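Local coordinates for platelet aggregation factor Sm-hPAF (Streptococcus mitis, PDB 4GWI), which binds fucosylated glycans such as Lewis y through this F-type lectin domain, part of a toxin that probably forms pores in cholesterol-containing host membranes, at residues K69-N74 / K110-V115; F87-L92 / V115-K120. The protein carries 2 engineered substitutions. All blocks are in the same frame, centred on the assembly; numbering follows the deposited sequence.

Both contacts use strand 112-117, and Val115 takes part in each. Contact 1 (69-74 with 110-115) lies within one antiparallel sheet: backbone hydrogen bonds join neighbouring strands, and a partly exposed salt-bridge network runs over the face carrying Lys71 and Glu114. Contact 2 (87-92 with 115-120) is buried and joins that sheet to the facing five-stranded one, held by apolar side chains and the base of Lys120, with no polar bond between the two segments. The two meet in the core, where Phe87 packs on Leu72 and Leu113, and Phe117 on Val70. Alternation thus sends the lysines and glutamates of contact 1, with Tyr73, to one face and Val70, Leu72, Leu113 and Val115 to the other, where the second sheet lies.

Contact 1 (K69-N74 / K110-V115); sequences KVKLYN and KAELEV
Lys69 and Lys71 both carry CG anti to the backbone N (chi1 -178° and -168°) and run on extended, long enough to reach charges on the adjacent strand. Glu114 holds CG beside its backbone N, whereas Glu112 takes the crowded position between N and the carbonyl carbon (chi1 57°), and the acids and amines meet in a salt-bridge network. Lys69 crosses Glu114 obliquely, its NZ 3.1 Å from Glu114 OE2 in a salt bridge whose hydrogen bond is weak. Lys71 lies alongside Glu114 but crosses Glu112 obliquely, with NZ 3.2 Å from Glu112 OE2; its pairing with Glu114 OE2 is long. The acid between the two lysines probably eases their mutual repulsion. Lys71 NZ also makes a weak hydrogen bond to Tyr73 OH, which pairs in turn with Glu142.

Beneath these side chains the strands run antiparallel. Val70 and Val115 form a hydrogen-bonded pair: Val115 N lies 2.7 Å from Val70 O, nearly along the C=O axis, and Val70 N donates to Val115 O at 2.8 Å. Leu72 and Leu113 repeat the arrangement with two bonds of 2.9 Å between Leu72 N and Leu113 O and between Leu113 N and Leu72 O. Asn74 N then donates to Ala111 O, and one water donates to both Asn74 O and Ala111 O, continuing the link where residues 110-111 lead into the strand. Branched, apolar Val70, Leu72, Leu113 and Val115 suit the opposite, inward face.

Strand 64-74 is flanked on its other edge by strand 138-145, through backbone bonds such as that of Lys71 with Glu142; Tyr73 also touches Glu140, a calcium-site residue. Below the apolar face, Leu72 and Leu113 rest on Phe87 of strand 87-92, and Val115 on Phe104 of strand 98-104.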
# COMPACT_ATOMS: atom_id res chain seq x y z
N LYS A 69 -8.88 -4.87 -6.87
CA LYS A 69 -9.05 -4.11 -5.60
C LYS A 69 -7.73 -4.09 -4.86
O LYS A 69 -7.02 -5.12 -4.81
CB LYS A 69 -10.16 -4.74 -4.69
CG LYS A 69 -10.41 -3.95 -3.37
CD LYS A 69 -11.45 -4.81 -2.60
CE LYS A 69 -11.90 -4.27 -1.29
NZ LYS A 69 -12.91 -5.30 -0.81
N VAL A 70 -7.43 -2.93 -4.33
CA VAL A 70 -6.25 -2.80 -3.41
C VAL A 70 -6.82 -2.17 -2.13
O VAL A 70 -7.52 -1.20 -2.16
CB VAL A 70 -5.19 -1.84 -4.00
CG1 VAL A 70 -4.03 -1.60 -2.96
CG2 VAL A 70 -4.61 -2.49 -5.29
N LYS A 71 -6.51 -2.82 -0.96
CA LYS A 71 -7.06 -2.30 0.31
C LYS A 71 -5.86 -1.87 1.18
O LYS A 71 -4.95 -2.67 1.32
CB LYS A 71 -7.81 -3.43 1.04
CG LYS A 71 -8.62 -2.87 2.17
CD LYS A 71 -9.73 -3.92 2.54
CE LYS A 71 -10.38 -3.38 3.82
NZ LYS A 71 -11.22 -4.54 4.33
N LEU A 72 -5.89 -0.64 1.63
CA LEU A 72 -4.78 -0.11 2.44
C LEU A 72 -5.36 -0.10 3.90
O LEU A 72 -6.44 0.41 4.15
CB LEU A 72 -4.46 1.34 2.11
CG LEU A 72 -4.04 1.59 0.64
CD1 LEU A 72 -3.45 3.00 0.61
CD2 LEU A 72 -3.07 0.60 0.00
N TYR A 73 -4.49 -0.46 4.82
CA TYR A 73 -4.83 -0.33 6.27
C TYR A 73 -3.83 0.58 6.88
O TYR A 73 -2.60 0.35 6.79
CB TYR A 73 -4.73 -1.70 6.94
CG TYR A 73 -5.72 -2.73 6.45
CD1 TYR A 73 -6.81 -3.05 7.26
CD2 TYR A 73 -5.58 -3.36 5.19
CE1 TYR A 73 -7.71 -4.01 6.82
CE2 TYR A 73 -6.51 -4.31 4.74
CZ TYR A 73 -7.56 -4.60 5.59
OH TYR A 73 -8.43 -5.59 5.21
N ASN A 74 -4.31 1.68 7.46
CA ASN A 74 -3.45 2.73 7.98
C ASN A 74 -2.85 2.40 9.34
O ASN A 74 -3.39 1.54 10.04
CB ASN A 74 -4.28 4.06 8.08
CG ASN A 74 -3.41 5.28 8.09
OD1 ASN A 74 -2.18 5.25 8.03
ND2 ASN A 74 -4.09 6.44 8.25
N LYS A 110 -10.88 7.08 8.66
CA LYS A 110 -11.14 5.62 8.57
C LYS A 110 -9.85 4.79 8.70
O LYS A 110 -8.78 5.23 8.29
CB LYS A 110 -11.86 5.25 7.27
CG LYS A 110 -13.21 6.00 7.20
CD LYS A 110 -14.19 5.35 6.22
CE LYS A 110 -15.45 6.19 6.06
NZ LYS A 110 -16.20 6.28 7.35
N ALA A 111 -9.98 3.61 9.21
CA ALA A 111 -8.81 2.72 9.45
C ALA A 111 -8.35 2.13 8.09
O ALA A 111 -7.19 1.64 7.99
CB ALA A 111 -9.19 1.56 10.33
N GLU A 112 -9.25 2.10 7.09
CA GLU A 112 -8.88 1.37 5.86
C GLU A 112 -9.40 2.18 4.67
O GLU A 112 -10.28 3.05 4.78
CB GLU A 112 -9.42 -0.00 5.84
CG GLU A 112 -10.90 -0.03 5.97
CD GLU A 112 -11.45 -1.44 6.25
OE1 GLU A 112 -10.96 -2.11 7.21
OE2 GLU A 112 -12.38 -1.84 5.49
N LEU A 113 -8.80 1.91 3.50
CA LEU A 113 -9.26 2.54 2.21
C LEU A 113 -9.36 1.41 1.23
O LEU A 113 -8.40 0.64 1.01
CB LEU A 113 -8.26 3.60 1.70
CG LEU A 113 -8.58 4.09 0.27
CD1 LEU A 113 -9.93 4.81 0.25
CD2 LEU A 113 -7.41 4.98 -0.23
N GLU A 114 -10.51 1.26 0.55
CA GLU A 114 -10.61 0.27 -0.51
C GLU A 114 -10.53 0.99 -1.87
O GLU A 114 -11.29 1.97 -2.14
CB GLU A 114 -12.02 -0.42 -0.50
CG GLU A 114 -12.11 -1.38 0.73
CD GLU A 114 -13.41 -2.18 0.78
OE1 GLU A 114 -14.40 -1.78 0.15
OE2 GLU A 114 -13.40 -3.21 1.48
N VAL A 115 -9.56 0.56 -2.67
CA VAL A 115 -9.35 1.23 -4.00
C VAL A 115 -9.72 0.21 -5.05
O VAL A 115 -9.25 -0.93 -5.08
CB VAL A 115 -7.86 1.57 -4.12
CG1 VAL A 115 -7.68 2.34 -5.46
CG2 VAL A 115 -7.36 2.42 -2.96
O HOH W 1 -5.86 0.35 10.11
O HOH W 2 -6.90 6.69 9.13

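Contact 2 (F87-L92 / V115-K120)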
# COMPACT_ATOMS: atom_id res chain seq x y z
N PHE A 87 -1.83 11.20 -1.44
CA PHE A 87 -1.03 10.11 -1.97
C PHE A 87 -1.69 9.49 -3.17
O PHE A 87 -2.90 9.61 -3.39
CB PHE A 87 -0.78 9.00 -0.89
CG PHE A 87 -2.03 8.32 -0.40
CD1 PHE A 87 -2.81 8.85 0.62
CD2 PHE A 87 -2.47 7.12 -1.02
CE1 PHE A 87 -3.98 8.25 1.06
CE2 PHE A 87 -3.61 6.54 -0.58
CZ PHE A 87 -4.35 7.01 0.47
N ASP A 88 -0.88 8.76 -3.94
CA ASP A 88 -1.41 8.00 -5.08
C ASP A 88 -1.26 6.51 -4.82
O ASP A 88 -0.33 6.05 -4.10
CB ASP A 88 -0.60 8.24 -6.37
CG ASP A 88 -0.77 9.67 -6.98
OD1 ASP A 88 0.16 10.09 -7.73
OD2 ASP A 88 -1.73 10.33 -6.68
N VAL A 89 -2.16 5.73 -5.36
CA VAL A 89 -2.01 4.22 -5.48
C VAL A 89 -1.80 3.97 -6.95
O VAL A 89 -2.64 4.40 -7.81
CB VAL A 89 -3.24 3.51 -4.93
CG1 VAL A 89 -3.10 1.97 -5.02
CG2 VAL A 89 -3.47 3.92 -3.45
N VAL A 90 -0.75 3.25 -7.27
CA VAL A 90 -0.28 3.11 -8.66
C VAL A 90 -0.15 1.65 -8.96
O VAL A 90 0.32 0.81 -8.13
CB VAL A 90 1.12 3.74 -8.81
CG1 VAL A 90 1.47 3.86 -10.30
CG2 VAL A 90 1.13 5.15 -8.22
N LEU A 91 -0.59 1.27 -10.17
CA LEU A 91 -0.34 -0.07 -10.66
C LEU A 91 0.70 0.01 -11.79
O LEU A 91 0.56 0.89 -12.64
CB LEU A 91 -1.60 -0.71 -11.21
CG LEU A 91 -2.82 -0.88 -10.25
CD1 LEU A 91 -3.95 -1.62 -10.94
CD2 LEU A 91 -2.29 -1.62 -9.00
N LEU A 92 1.67 -0.86 -11.79
CA LEU A 92 2.73 -0.85 -12.83
C LEU A 92 2.73 -2.21 -13.51
O LEU A 92 2.50 -3.26 -12.92
CB LEU A 92 4.14 -0.67 -12.25
CG LEU A 92 4.30 0.46 -11.27
CD1 LEU A 92 5.82 0.39 -10.94
CD2 LEU A 92 4.00 1.77 -11.93
N VAL A 115 -9.56 0.56 -2.67
CA VAL A 115 -9.35 1.23 -4.00
C VAL A 115 -9.72 0.21 -5.05
O VAL A 115 -9.25 -0.93 -5.08
CB VAL A 115 -7.86 1.57 -4.12
CG1 VAL A 115 -7.68 2.34 -5.46
CG2 VAL A 115 -7.36 2.42 -2.96
N PHE A 116 -10.63 0.58 -5.96
CA PHE A 116 -11.08 -0.35 -6.99
C PHE A 116 -10.49 -0.01 -8.37
O PHE A 116 -10.48 1.19 -8.68
CB PHE A 116 -12.62 -0.31 -7.07
CG PHE A 116 -13.26 -0.92 -5.81
CD1 PHE A 116 -13.45 -2.28 -5.80
CD2 PHE A 116 -13.64 -0.09 -4.76
CE1 PHE A 116 -14.03 -2.89 -4.66
CE2 PHE A 116 -14.22 -0.72 -3.59
CZ PHE A 116 -14.38 -2.09 -3.60
N PHE A 117 -9.94 -1.04 -9.04
CA PHE A 117 -9.39 -0.82 -10.39
C PHE A 117 -10.18 -1.56 -11.40
O PHE A 117 -10.77 -2.59 -11.11
CB PHE A 117 -7.97 -1.31 -10.39
CG PHE A 117 -7.01 -0.35 -9.68
CD1 PHE A 117 -6.54 0.79 -10.24
CD2 PHE A 117 -6.61 -0.62 -8.34
CE1 PHE A 117 -5.65 1.68 -9.62
CE2 PHE A 117 -5.71 0.25 -7.73
CZ PHE A 117 -5.25 1.41 -8.31
N THR A 118 -10.22 -0.98 -12.65
CA THR A 118 -11.12 -1.58 -13.68
C THR A 118 -10.37 -2.63 -14.47
O THR A 118 -9.75 -2.34 -15.53
CB THR A 118 -11.63 -0.50 -14.60
OG1 THR A 118 -12.21 0.58 -13.81
CG2 THR A 118 -12.73 -1.06 -15.48
N ALA A 119 -10.19 -3.78 -13.83
CA ALA A 119 -9.59 -5.02 -14.42
C ALA A 119 -8.24 -4.74 -15.04
O ALA A 119 -8.05 -4.92 -16.28
CB ALA A 119 -10.56 -5.63 -15.44
N LYS A 120 -7.29 -4.25 -14.23
CA LYS A 120 -6.04 -3.82 -14.75
C LYS A 120 -4.96 -4.86 -14.65
O LYS A 120 -4.69 -5.39 -13.54
CB LYS A 120 -5.57 -2.57 -13.96
CG LYS A 120 -6.45 -1.31 -14.12
CD LYS A 120 -6.32 -0.78 -15.60
CE LYS A 120 -7.43 0.28 -15.75
NZ LYS A 120 -7.41 0.67 -17.23
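A CH-pi contact dominates the meeting of strand 87-92 with residues 115-120. Leu91 and Phe117 reach toward each other tip to tip, and Leu91 CD1 sits over one face of the ring, offset toward the rim and nearest to CG of Phe117, 3.6 Å from the centroid of Phe117 and 15° off its normal. Leu91 keeps CG beside its backbone N (chi1 -59°) with CD1 extended beyond it, while Phe117, its CG likewise beside the backbone N, turns its ring inward. A branched leucine end on one side, laid by CD1 and CG on the ring, and a broad flat ring on the other fill the wide spacing, about 9.7 Å between the strand axes, which cross at -32°.

This is the core of the beta-sandwich of the F-type lectin domain: strand 87-92 belongs to the five-stranded sheet, strand 112-117 to the facing one. Val70 and Ala100 also touch Phe117, so both sheets enclose the ring.

Aliphatic contacts complete the interface. Val89 CG1 comes to the ring's edge, in its plane, 4.0 Å from Phe117 CZ. The other branch of Val89, CG2, meets CG2 of Val115 tip to tip at 4.2 Å. Beyond the corner at Thr118 and Ala119, where Thr118 centres an inverse gamma turn, Lys120 lends only the base of its chain: Lys120 CB packs 3.6 Å from Leu91 CD1, crossing at about a right angle, and a bend at chi2 helps carry its amine away.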